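Local coordinates for protein HhaI Restriction Endonuclease (Haemophilus parahaemolyticus, PDB 6UKF) that cleaves double-stranded DNA as a restriction endonuclease recognising GCGC and is captured here on cognate DNA with bound calcium, at residues A[5-10]-A[32-37]; A[56-61]-A[72-77]; A[94-97]-A[103-106]. One frame throughout, in Å; residues are numbered along the deposited sequence.

Interaction 1: A[5-10]-A[32-37]. With EDO (1,2-ethanediol), chain O.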
loop_
_atom_site.group_PDB
_atom_site.type_symbol
_atom_site.label_atom_id
_atom_site.label_comp_id
_atom_site.label_asym_id
_atom_site.label_seq_id
_atom_site.Cartn_x
_atom_site.Cartn_y
_atom_site.Cartn_z
ATOM N N GLU A 5 3.982 -8.666 -10.550
ATOM C CA GLU A 5 3.939 -8.973 -11.975
ATOM C C GLU A 5 3.045 -7.987 -12.715
ATOM O O GLU A 5 3.338 -7.603 -13.854
ATOM C CB GLU A 5 3.433 -10.404 -12.164
ATOM C CG GLU A 5 4.346 -11.451 -11.549
ATOM C CD GLU A 5 3.626 -12.732 -11.159
ATOM O OE1 GLU A 5 2.465 -12.842 -11.369
ATOM O OE2 GLU A 5 4.337 -13.687 -10.574
ATOM N N PHE A 6 1.952 -7.564 -12.079
ATOM C CA PHE A 6 1.047 -6.608 -12.708
ATOM C C PHE A 6 1.734 -5.273 -12.957
ATOM O O PHE A 6 1.553 -4.659 -14.015
ATOM C CB PHE A 6 -0.183 -6.405 -11.825
ATOM C CG PHE A 6 -1.215 -5.509 -12.434
ATOM C CD1 PHE A 6 -2.095 -5.999 -13.382
ATOM C CD2 PHE A 6 -1.308 -4.177 -12.066
ATOM C CE1 PHE A 6 -3.048 -5.179 -13.950
ATOM C CE2 PHE A 6 -2.261 -3.352 -12.633
ATOM C CZ PHE A 6 -3.132 -3.854 -13.576
ATOM N N GLU A 7 2.521 -4.799 -11.991
ATOM C CA GLU A 7 3.203 -3.521 -12.172
ATOM C C GLU A 7 4.229 -3.596 -13.298
ATOM O O GLU A 7 4.367 -2.651 -14.081
ATOM C CB GLU A 7 3.828 -3.073 -10.851
ATOM C CG GLU A 7 2.773 -2.722 -9.805
ATOM C CD GLU A 7 3.346 -2.143 -8.524
ATOM O OE1 GLU A 7 4.522 -2.161 -8.361
ATOM O OE2 GLU A 7 2.491 -1.648 -7.628
ATOM N N VAL A 8 4.939 -4.720 -13.412
ATOM C CA VAL A 8 5.864 -4.902 -14.530
ATOM C C VAL A 8 5.099 -4.935 -15.850
ATOM O O VAL A 8 5.527 -4.353 -16.854
ATOM C CB VAL A 8 6.700 -6.178 -14.316
ATOM C CG1 VAL A 8 7.546 -6.482 -15.543
ATOM C CG2 VAL A 8 7.582 -6.041 -13.077
ATOM N N PHE A 9 3.963 -5.638 -15.865
ATOM C CA PHE A 9 3.078 -5.681 -17.028
ATOM C C PHE A 9 2.690 -4.274 -17.474
ATOM O O PHE A 9 2.727 -3.955 -18.670
ATOM C CB PHE A 9 1.858 -6.514 -16.605
ATOM C CG PHE A 9 0.822 -6.738 -17.672
ATOM C CD1 PHE A 9 1.148 -7.270 -18.909
ATOM C CD2 PHE A 9 -0.510 -6.481 -17.392
ATOM C CE1 PHE A 9 0.161 -7.496 -19.860
ATOM C CE2 PHE A 9 -1.492 -6.709 -18.330
ATOM C CZ PHE A 9 -1.158 -7.214 -19.565
ATOM N N CYS A 10 2.349 -3.407 -16.520
ATOM C CA CYS A 10 1.953 -2.042 -16.855
ATOM C C CYS A 10 3.130 -1.231 -17.388
ATOM O O CYS A 10 2.993 -0.500 -18.376
ATOM C CB CYS A 10 1.365 -1.356 -15.620
ATOM S SG CYS A 10 -0.260 -1.957 -15.126
ATOM N N THR A 32 5.883 9.232 -3.211
ATOM C CA THR A 32 5.784 9.134 -4.660
ATOM C C THR A 32 5.154 7.788 -5.003
ATOM O O THR A 32 4.845 6.985 -4.117
ATOM C CB THR A 32 7.152 9.339 -5.324
ATOM N N SER A 33 4.958 7.537 -6.297
ATOM C CA SER A 33 4.371 6.292 -6.796
ATOM C C SER A 33 5.465 5.257 -7.030
ATOM O O SER A 33 6.447 5.234 -6.279
ATOM C CB SER A 33 3.550 6.523 -8.052
ATOM N N ASP A 34 5.283 4.366 -8.023
ATOM C CA ASP A 34 6.267 3.350 -8.372
ATOM C C ASP A 34 6.732 3.495 -9.812
ATOM O O ASP A 34 7.815 2.989 -10.157
ATOM C CB ASP A 34 5.714 1.916 -8.135
ATOM C CG ASP A 34 5.458 1.603 -6.682
ATOM O OD1 ASP A 34 4.279 1.631 -6.445
ATOM O OD2 ASP A 34 6.505 1.367 -5.943
ATOM N N ILE A 35 5.961 4.199 -10.649
ATOM C CA ILE A 35 6.288 4.433 -12.058
ATOM C C ILE A 35 6.417 5.938 -12.296
ATOM O O ILE A 35 5.478 6.690 -12.004
ATOM C CB ILE A 35 5.232 3.815 -12.996
ATOM C CG1 ILE A 35 4.882 2.381 -12.572
ATOM C CG2 ILE A 35 5.683 3.872 -14.447
ATOM C CD1 ILE A 35 4.200 1.572 -13.650
ATOM N N LEU A 36 7.576 6.367 -12.818
ATOM C CA LEU A 36 7.879 7.764 -13.107
ATOM C C LEU A 36 7.988 7.960 -14.612
ATOM O O LEU A 36 8.760 7.267 -15.281
ATOM C CB LEU A 36 9.199 8.162 -12.447
ATOM C CG LEU A 36 9.683 9.576 -12.768
ATOM C CD1 LEU A 36 8.710 10.621 -12.250
ATOM C CD2 LEU A 36 11.065 9.779 -12.186
ATOM N N PHE A 37 7.218 8.907 -15.135
ATOM C CA PHE A 37 7.426 9.390 -16.492
ATOM C C PHE A 37 8.547 10.422 -16.459
ATOM O O PHE A 37 8.442 11.434 -15.759
ATOM C CB PHE A 37 6.152 10.011 -17.050
ATOM C CG PHE A 37 6.374 10.746 -18.329
ATOM C CD1 PHE A 37 6.772 10.065 -19.467
ATOM C CD2 PHE A 37 6.218 12.119 -18.392
ATOM C CE1 PHE A 37 6.992 10.740 -20.649
ATOM C CE2 PHE A 37 6.438 12.799 -19.570
ATOM C CZ PHE A 37 6.827 12.109 -20.702
HETATM C C1 EDO O . 1.551 5.975 -4.138
HETATM O O1 EDO O . 2.632 5.040 -4.068
HETATM C C2 EDO O . 1.995 7.343 -3.641
HETATM O O2 EDO O . 2.477 7.224 -2.299
#
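E7 of the helical segment 5-10 faces D34 and I35, the nearest CA pair, E7 and D34, lying 8.4 Å apart. The first segment is regular helix, with F9 N bonded to E5 O and C10 N to F6 O. The second runs through an irregular stretch, 32-34, before becoming strand at I35. E7 sets out with CG anti to its carbonyl carbon (chi1 -67°), and the extended chain beyond CG carries the carboxylate off the helix toward D34. E7 OE2 ends 3.9 Å from D34 OD1: the two like-charged carboxylates approach through one oxygen each, at a slant, their planes 38° apart. K24 is a long, weak ion partner of E7 OE1, and S28 OG forms a weak hydrogen bond with D34 OD2. Beside the acids, the end methyl CD1 of I35 rests 4.2 Å from the helix carbonyl E7 O, a beta-branched residue that suits the strand and fills the buried side facing the helix. E7 also packs on a DNA sugar and D34 on a phosphate. D34 touches E46 on strand 43-47, a pairing consistent with the acidic site of PD-(D/E)XK nucleases. Strand 35-37 is joined to 43-47 through I35 and I45, while F6 and C10 pack helix 3-18 against strand 126-132 of the same mixed sheet.

Interaction 2: A[56-61]-A[72-77]; sequences QFVLIP and PKNKSE. With nucleotides of chain B; nucleotides of chain C.
N74 turns its side chain onto the backbone of V58 with CG anti to its own carbonyl carbon (chi1 -77°), which brings the amide against the V58 peptide groups. Across from it, Q56 has CG lodged between its own N and carbonyl carbon (chi1 64°), then extends until its amide reaches the phosphate of DC7 of chain B. Asparagine suits its place because one short amide can both accept and donate: V58 N gives its proton to N74 OD1 at 3.0 Å, and N74 ND2 donates to V58 O at 2.9 Å. The second bond is nearly straight, 164° at the hydrogen, and lies in the carbonyl plane on a lone pair of V58 O. The first comes to OD1 from a donor tilted out of its carbonyl plane. Together the two bonds fix the rotation of the amide, which pairs with both polar backbone atoms of V58, a residue that also bonds S71 through its backbone. F57 CB lies 3.8 Å from N74 ND2, while its ring leads away to meet W116 and Y70.

The phosphate of DC7 of chain B is gripped from both segments. Q56 NE2 donates to its OP2 at 2.8 Å, and K75 N donates to its OP1 at 2.9 Å. A water lies within hydrogen-bonding distance of OP1, Q56 O and S76 OG, with more acceptors around it than its protons can serve; the small S76 hydroxyl fits beside it. The lysine chain then bends away, and K75 NZ reaches OP1 of DG11 of chain C at 3.0 Å, bonding its O5' as well. A peptide N-H, a side-chain amide and a lysine amine holding backbone phosphates of two DNA chains form an arrangement characteristic of protein-DNA interfaces, here built on an antiparallel sheet and the loop after strand 67-70.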
loop_
_atom_site.group_PDB
_atom_site.type_symbol
_atom_site.label_atom_id
_atom_site.label_comp_id
_atom_site.label_asym_id
_atom_site.label_seq_id
_atom_site.Cartn_x
_atom_site.Cartn_y
_atom_site.Cartn_z
ATOM N N GLN A 56 -4.012 5.556 3.120
ATOM C CA GLN A 56 -4.379 5.366 4.517
ATOM C C GLN A 56 -3.871 6.530 5.358
ATOM O O GLN A 56 -3.046 7.331 4.916
ATOM C CB GLN A 56 -3.780 4.069 5.064
ATOM C CG GLN A 56 -2.253 4.066 5.081
ATOM C CD GLN A 56 -1.702 3.032 6.024
ATOM O OE1 GLN A 56 -1.731 1.839 5.734
ATOM N NE2 GLN A 56 -1.218 3.480 7.178
ATOM N N PHE A 57 -4.364 6.592 6.596
ATOM C CA PHE A 57 -3.769 7.424 7.636
ATOM C C PHE A 57 -4.128 6.836 8.997
ATOM O O PHE A 57 -5.240 6.340 9.191
ATOM C CB PHE A 57 -4.182 8.903 7.541
ATOM C CG PHE A 57 -5.666 9.144 7.454
ATOM C CD1 PHE A 57 -6.425 9.337 8.600
ATOM C CD2 PHE A 57 -6.296 9.223 6.222
ATOM C CE1 PHE A 57 -7.785 9.582 8.516
ATOM C CE2 PHE A 57 -7.656 9.466 6.134
ATOM C CZ PHE A 57 -8.400 9.648 7.279
ATOM N N VAL A 58 -3.178 6.887 9.930
ATOM C CA VAL A 58 -3.392 6.345 11.268
ATOM C C VAL A 58 -4.151 7.352 12.120
ATOM O O VAL A 58 -3.848 8.552 12.120
ATOM C CB VAL A 58 -2.047 5.960 11.913
ATOM C CG1 VAL A 58 -2.239 5.583 13.374
ATOM C CG2 VAL A 58 -1.408 4.813 11.146
ATOM N N LEU A 59 -5.151 6.862 12.850
ATOM C CA LEU A 59 -5.864 7.649 13.844
ATOM C C LEU A 59 -5.726 6.970 15.197
ATOM O O LEU A 59 -5.842 5.744 15.300
ATOM C CB LEU A 59 -7.351 7.766 13.512
ATOM C CG LEU A 59 -7.724 8.539 12.248
ATOM C CD1 LEU A 59 -9.238 8.594 12.119
ATOM C CD2 LEU A 59 -7.135 9.937 12.241
ATOM N N ILE A 60 -5.490 7.766 16.230
ATOM C CA ILE A 60 -5.302 7.276 17.591
ATOM C C ILE A 60 -6.557 7.621 18.388
ATOM O O ILE A 60 -6.924 8.801 18.466
ATOM C CB ILE A 60 -4.050 7.888 18.240
ATOM C CG1 ILE A 60 -2.804 7.589 17.396
ATOM C CG2 ILE A 60 -3.894 7.371 19.660
ATOM C CD1 ILE A 60 -2.519 6.119 17.189
ATOM N N PRO A 61 -7.246 6.646 18.983
ATOM C CA PRO A 61 -8.420 6.979 19.802
ATOM C C PRO A 61 -8.003 7.705 21.073
ATOM O O PRO A 61 -7.095 7.270 21.786
ATOM C CB PRO A 61 -9.048 5.614 20.110
ATOM C CG PRO A 61 -7.938 4.636 19.966
ATOM C CD PRO A 61 -7.008 5.191 18.922
ATOM N N PRO A 72 0.747 12.159 14.693
ATOM C CA PRO A 72 1.802 13.085 14.257
ATOM C C PRO A 72 2.879 12.421 13.418
ATOM O O PRO A 72 3.701 13.133 12.827
ATOM C CB PRO A 72 2.375 13.616 15.578
ATOM C CG PRO A 72 2.065 12.537 16.575
ATOM C CD PRO A 72 0.744 11.969 16.155
ATOM N N LYS A 73 2.900 11.092 13.346
ATOM C CA LYS A 73 3.873 10.361 12.549
ATOM C C LYS A 73 3.344 9.981 11.171
ATOM O O LYS A 73 4.077 9.370 10.390
ATOM C CB LYS A 73 4.334 9.106 13.300
ATOM C CG LYS A 73 5.125 9.402 14.568
ATOM C CD LYS A 73 5.409 8.131 15.351
ATOM C CE LYS A 73 6.154 8.424 16.641
ATOM N NZ LYS A 73 5.556 7.715 17.800
ATOM N N ASN A 74 2.097 10.326 10.854
ATOM C CA ASN A 74 1.586 10.094 9.512
ATOM C C ASN A 74 2.425 10.855 8.488
ATOM O O ASN A 74 3.084 11.850 8.799
ATOM C CB ASN A 74 0.128 10.538 9.410
ATOM C CG ASN A 74 -0.827 9.548 10.040
ATOM O OD1 ASN A 74 -0.540 8.353 10.125
ATOM N ND2 ASN A 74 -1.979 10.039 10.476
ATOM N N LYS A 75 2.372 10.384 7.243
ATOM C CA LYS A 75 3.216 10.905 6.177
ATOM C C LYS A 75 2.457 11.777 5.182
ATOM O O LYS A 75 3.007 12.123 4.132
ATOM C CB LYS A 75 3.914 9.756 5.445
ATOM C CG LYS A 75 4.685 8.809 6.354
ATOM C CD LYS A 75 5.665 9.557 7.241
ATOM C CE LYS A 75 6.569 8.604 8.000
ATOM N NZ LYS A 75 7.548 9.341 8.841
ATOM N N SER A 76 1.212 12.140 5.483
ATOM C CA SER A 76 0.475 13.113 4.689
ATOM C C SER A 76 -0.292 14.013 5.643
ATOM O O SER A 76 -0.637 13.607 6.756
ATOM C CB SER A 76 -0.497 12.451 3.703
ATOM O OG SER A 76 -1.574 11.830 4.380
ATOM N N GLU A 77 -0.561 15.235 5.202
ATOM C CA GLU A 77 -1.175 16.217 6.077
ATOM C C GLU A 77 -2.693 16.114 6.031
ATOM O O GLU A 77 -3.286 15.599 5.081
ATOM C CB GLU A 77 -0.738 17.634 5.702
ATOM C CG GLU A 77 -1.231 18.112 4.340
ATOM C CD GLU A 77 -0.731 19.504 3.962
ATOM O OE1 GLU A 77 -1.335 20.100 3.135
ATOM O OE2 GLU A 77 0.343 20.017 4.563
ATOM P P DC B 7 0.496 6.882 7.131
ATOM O OP1 DC B 7 0.425 8.307 6.731
ATOM O OP2 DC B 7 -0.678 6.204 7.713
ATOM O "O5'" DC B 7 0.978 6.044 5.861
ATOM C "C5'" DC B 7 2.066 6.542 5.100
ATOM C "C4'" DC B 7 2.424 5.602 3.971
ATOM O "O4'" DC B 7 3.048 4.410 4.514
ATOM C "C3'" DC B 7 1.239 5.120 3.123
ATOM O "O3'" DC B 7 1.572 5.254 1.744
ATOM C "C2'" DC B 7 1.049 3.672 3.548
ATOM C "C1'" DC B 7 2.476 3.271 3.923
ATOM N N1 DC B 7 2.550 2.141 4.873
ATOM C C2 DC B 7 3.370 1.046 4.583
ATOM O O2 DC B 7 4.043 1.049 3.540
ATOM N N3 DC B 7 3.406 0.011 5.457
ATOM C C4 DC B 7 2.667 0.049 6.570
ATOM N N4 DC B 7 2.730 -0.995 7.402
ATOM C C5 DC B 7 1.832 1.158 6.879
ATOM C C6 DC B 7 1.806 2.170 6.012
ATOM P P DG B 6 1.846 5.209 13.649
ATOM O OP1 DG B 6 1.283 6.491 14.120
ATOM O OP2 DG B 6 1.128 3.945 13.929
ATOM O "O5'" DG B 6 2.088 5.308 12.080
ATOM C "C5'" DG B 6 2.846 6.385 11.565
ATOM C "C4'" DG B 6 3.020 6.245 10.072
ATOM O "O4'" DG B 6 3.897 5.119 9.790
ATOM C "C3'" DG B 6 1.733 5.985 9.282
ATOM O "O3'" DG B 6 1.755 6.792 8.119
ATOM C "C2'" DG B 6 1.785 4.491 8.981
ATOM C "C1'" DG B 6 3.281 4.259 8.840
ATOM N N9 DG B 6 3.736 2.903 9.104
ATOM C C8 DG B 6 3.361 2.077 10.135
ATOM N N7 DG B 6 3.965 0.919 10.116
ATOM C C5 DG B 6 4.802 0.988 9.005
ATOM C C6 DG B 6 5.704 0.032 8.470
ATOM O O6 DG B 6 5.957 -1.105 8.889
ATOM N N1 DG B 6 6.348 0.510 7.332
ATOM C C2 DG B 6 6.151 1.752 6.782
ATOM N N2 DG B 6 6.861 2.037 5.682
ATOM N N3 DG B 6 5.313 2.653 7.271
ATOM C C4 DG B 6 4.675 2.204 8.378
ATOM P P DG C 11 10.221 10.845 7.150
ATOM O OP1 DG C 11 8.808 11.094 6.792
ATOM O OP2 DG C 11 11.252 11.848 6.826
ATOM O "O5'" DG C 11 10.308 10.614 8.718
ATOM C "C5'" DG C 11 11.479 10.979 9.404
ATOM C "C4'" DG C 11 11.309 10.780 10.897
ATOM O "O4'" DG C 11 11.408 9.372 11.194
ATOM C "C3'" DG C 11 12.345 11.497 11.741
ATOM O "O3'" DG C 11 11.689 12.238 12.776
ATOM C "C2'" DG C 11 13.256 10.399 12.281
ATOM C "C1'" DG C 11 12.449 9.118 12.108
ATOM N N9 DG C 11 13.237 7.991 11.590
ATOM C C8 DG C 11 13.992 7.962 10.439
ATOM N N7 DG C 11 14.578 6.814 10.230
ATOM C C5 DG C 11 14.184 6.031 11.306
ATOM C C6 DG C 11 14.501 4.690 11.624
ATOM O O6 DG C 11 15.221 3.900 10.997
ATOM N N1 DG C 11 13.891 4.286 12.808
ATOM C C2 DG C 11 13.077 5.078 13.584
ATOM N N2 DG C 11 12.575 4.516 14.689
ATOM N N3 DG C 11 12.771 6.333 13.295
ATOM C C4 DG C 11 13.356 6.742 12.148
HETATM O O HOH W 1 -0.948 9.183 4.637
#

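Interaction 3: A[94-97]-A[103-106]. With EDO (1,2-ethanediol), chain N.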
loop_
_atom_site.group_PDB
_atom_site.type_symbol
_atom_site.label_atom_id
_atom_site.label_comp_id
_atom_site.label_asym_id
_atom_site.label_seq_id
_atom_site.Cartn_x
_atom_site.Cartn_y
_atom_site.Cartn_z
ATOM N N SER A 94 -17.933 6.073 20.141
ATOM C CA SER A 94 -18.214 4.774 20.737
ATOM C C SER A 94 -18.169 3.653 19.713
ATOM O O SER A 94 -17.770 2.530 20.039
ATOM C CB SER A 94 -19.602 4.794 21.376
ATOM O OG SER A 94 -20.613 5.004 20.403
ATOM N N GLU A 95 -18.627 3.917 18.501
ATOM C CA GLU A 95 -18.719 2.891 17.435
ATOM C C GLU A 95 -17.355 2.573 16.810
ATOM O O GLU A 95 -17.254 1.534 16.174
ATOM C CB GLU A 95 -19.661 3.362 16.332
ATOM C CG GLU A 95 -21.046 3.737 16.817
ATOM C CD GLU A 95 -21.602 2.970 18.003
ATOM O OE1 GLU A 95 -21.370 1.748 18.075
ATOM O OE2 GLU A 95 -22.289 3.593 18.842
ATOM N N TYR A 96 -16.337 3.416 16.969
ATOM C CA TYR A 96 -15.043 3.189 16.346
ATOM C C TYR A 96 -13.905 3.002 17.336
ATOM O O TYR A 96 -12.803 2.630 16.919
ATOM C CB TYR A 96 -14.714 4.339 15.382
ATOM C CG TYR A 96 -15.613 4.336 14.170
ATOM C CD1 TYR A 96 -15.340 3.510 13.091
ATOM C CD2 TYR A 96 -16.749 5.131 14.116
ATOM C CE1 TYR A 96 -16.161 3.484 11.986
ATOM C CE2 TYR A 96 -17.577 5.114 13.012
ATOM C CZ TYR A 96 -17.278 4.289 11.950
ATOM O OH TYR A 96 -18.104 4.266 10.855
ATOM N N ALA A 97 -14.143 3.211 18.631
ATOM C CA ALA A 97 -13.053 3.208 19.597
ATOM C C ALA A 97 -12.565 1.810 19.955
ATOM O O ALA A 97 -11.421 1.669 20.399
ATOM C CB ALA A 97 -13.472 3.952 20.865
ATOM N N GLY A 103 -12.202 -4.552 11.042
ATOM C CA GLY A 103 -12.483 -3.213 10.574
ATOM C C GLY A 103 -13.949 -2.841 10.715
ATOM O O GLY A 103 -14.831 -3.688 10.851
ATOM N N LYS A 104 -14.200 -1.534 10.698
ATOM C CA LYS A 104 -15.557 -1.005 10.654
ATOM C C LYS A 104 -15.639 0.025 9.541
ATOM O O LYS A 104 -14.865 0.988 9.515
ATOM C CB LYS A 104 -15.998 -0.388 11.984
ATOM C CG LYS A 104 -17.449 0.079 11.950
ATOM C CD LYS A 104 -17.992 0.421 13.327
ATOM C CE LYS A 104 -18.347 -0.830 14.115
ATOM N NZ LYS A 104 -18.980 -0.504 15.417
ATOM N N ILE A 105 -16.588 -0.184 8.632
ATOM C CA ILE A 105 -16.737 0.678 7.471
ATOM C C ILE A 105 -17.212 2.055 7.909
ATOM O O ILE A 105 -17.871 2.220 8.947
ATOM C CB ILE A 105 -17.721 0.014 6.491
ATOM C CG1 ILE A 105 -17.663 0.668 5.109
ATOM C CG2 ILE A 105 -19.140 0.053 7.055
ATOM C CD1 ILE A 105 -18.096 -0.265 4.003
ATOM N N ILE A 106 -16.863 3.063 7.115
ATOM C CA ILE A 106 -17.220 4.447 7.374
ATOM C C ILE A 106 -18.258 4.859 6.329
ATOM O O ILE A 106 -17.932 4.951 5.136
ATOM C CB ILE A 106 -15.987 5.360 7.342
ATOM C CG1 ILE A 106 -15.038 4.974 8.482
ATOM C CG2 ILE A 106 -16.400 6.817 7.470
ATOM C CD1 ILE A 106 -13.585 5.341 8.243
HETATM C C1 EDO N . -21.189 8.147 19.737
HETATM O O1 EDO N . -21.773 6.939 19.238
HETATM C C2 EDO N . -20.665 7.915 21.150
HETATM O O2 EDO N . -19.359 8.490 21.270
#
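Y96 and K104 cross at about a right angle where the short helix 93-96 packs on strand 104-105, an outermost strand of an antiparallel sheet. The aromatic part is a CH-pi contact: K104 CD lies over one face of the Y96 ring, 4.2 Å from its centroid and offset toward the rim. Lysine suits this place because its aliphatic stem can cover a ring while its charged end travels on; the amine is a long way from the ring, so any cation-pi attraction is weak at most. Apolar packing adds I106, whose CG1 comes 4.0 Å from Y96 CE1, and both residues also rest on F88 and M89 of helix 80-91. Among charged groups, E95 OE1 stays 4.2 Å from K104 NZ, too far for a salt bridge. Polar bonds complete the join. After a bend at chi3 (-78°), K104 NZ donates 2.8 Å to E95 O, in the carbonyl plane on a lone pair, at the weakly bonded helix. Tyrosine combines a flat apolar ring with a hydroxyl at its far end: Y96 OH donates to I105 O over 2.8 Å; that oxygen lies at the ring edge, and the hydroxyl is tilted 22° from the carbonyl plane.

From the N terminus, the three contacts follow one another in series, none nesting in or crossing another. Interaction 1 closes the stretch from helix 3-18 to strand 35-37, tying that helix to the mixed sheet. Interaction 2 opens in strand 51-62 and closes in the loop after strand 67-70, so it holds the chain leaving the hairpin back against strand 51-62, at the end away from the turn. Interaction 3 closes the short connection from helix 93-96 to strand 104-105. The last two reach the same antiparallel sheet, their centres about 16 Å apart; strands 67-70 and 104-105 are its two outermost strands. Interaction 1 lies on the opposite side of the chain's centre from both others.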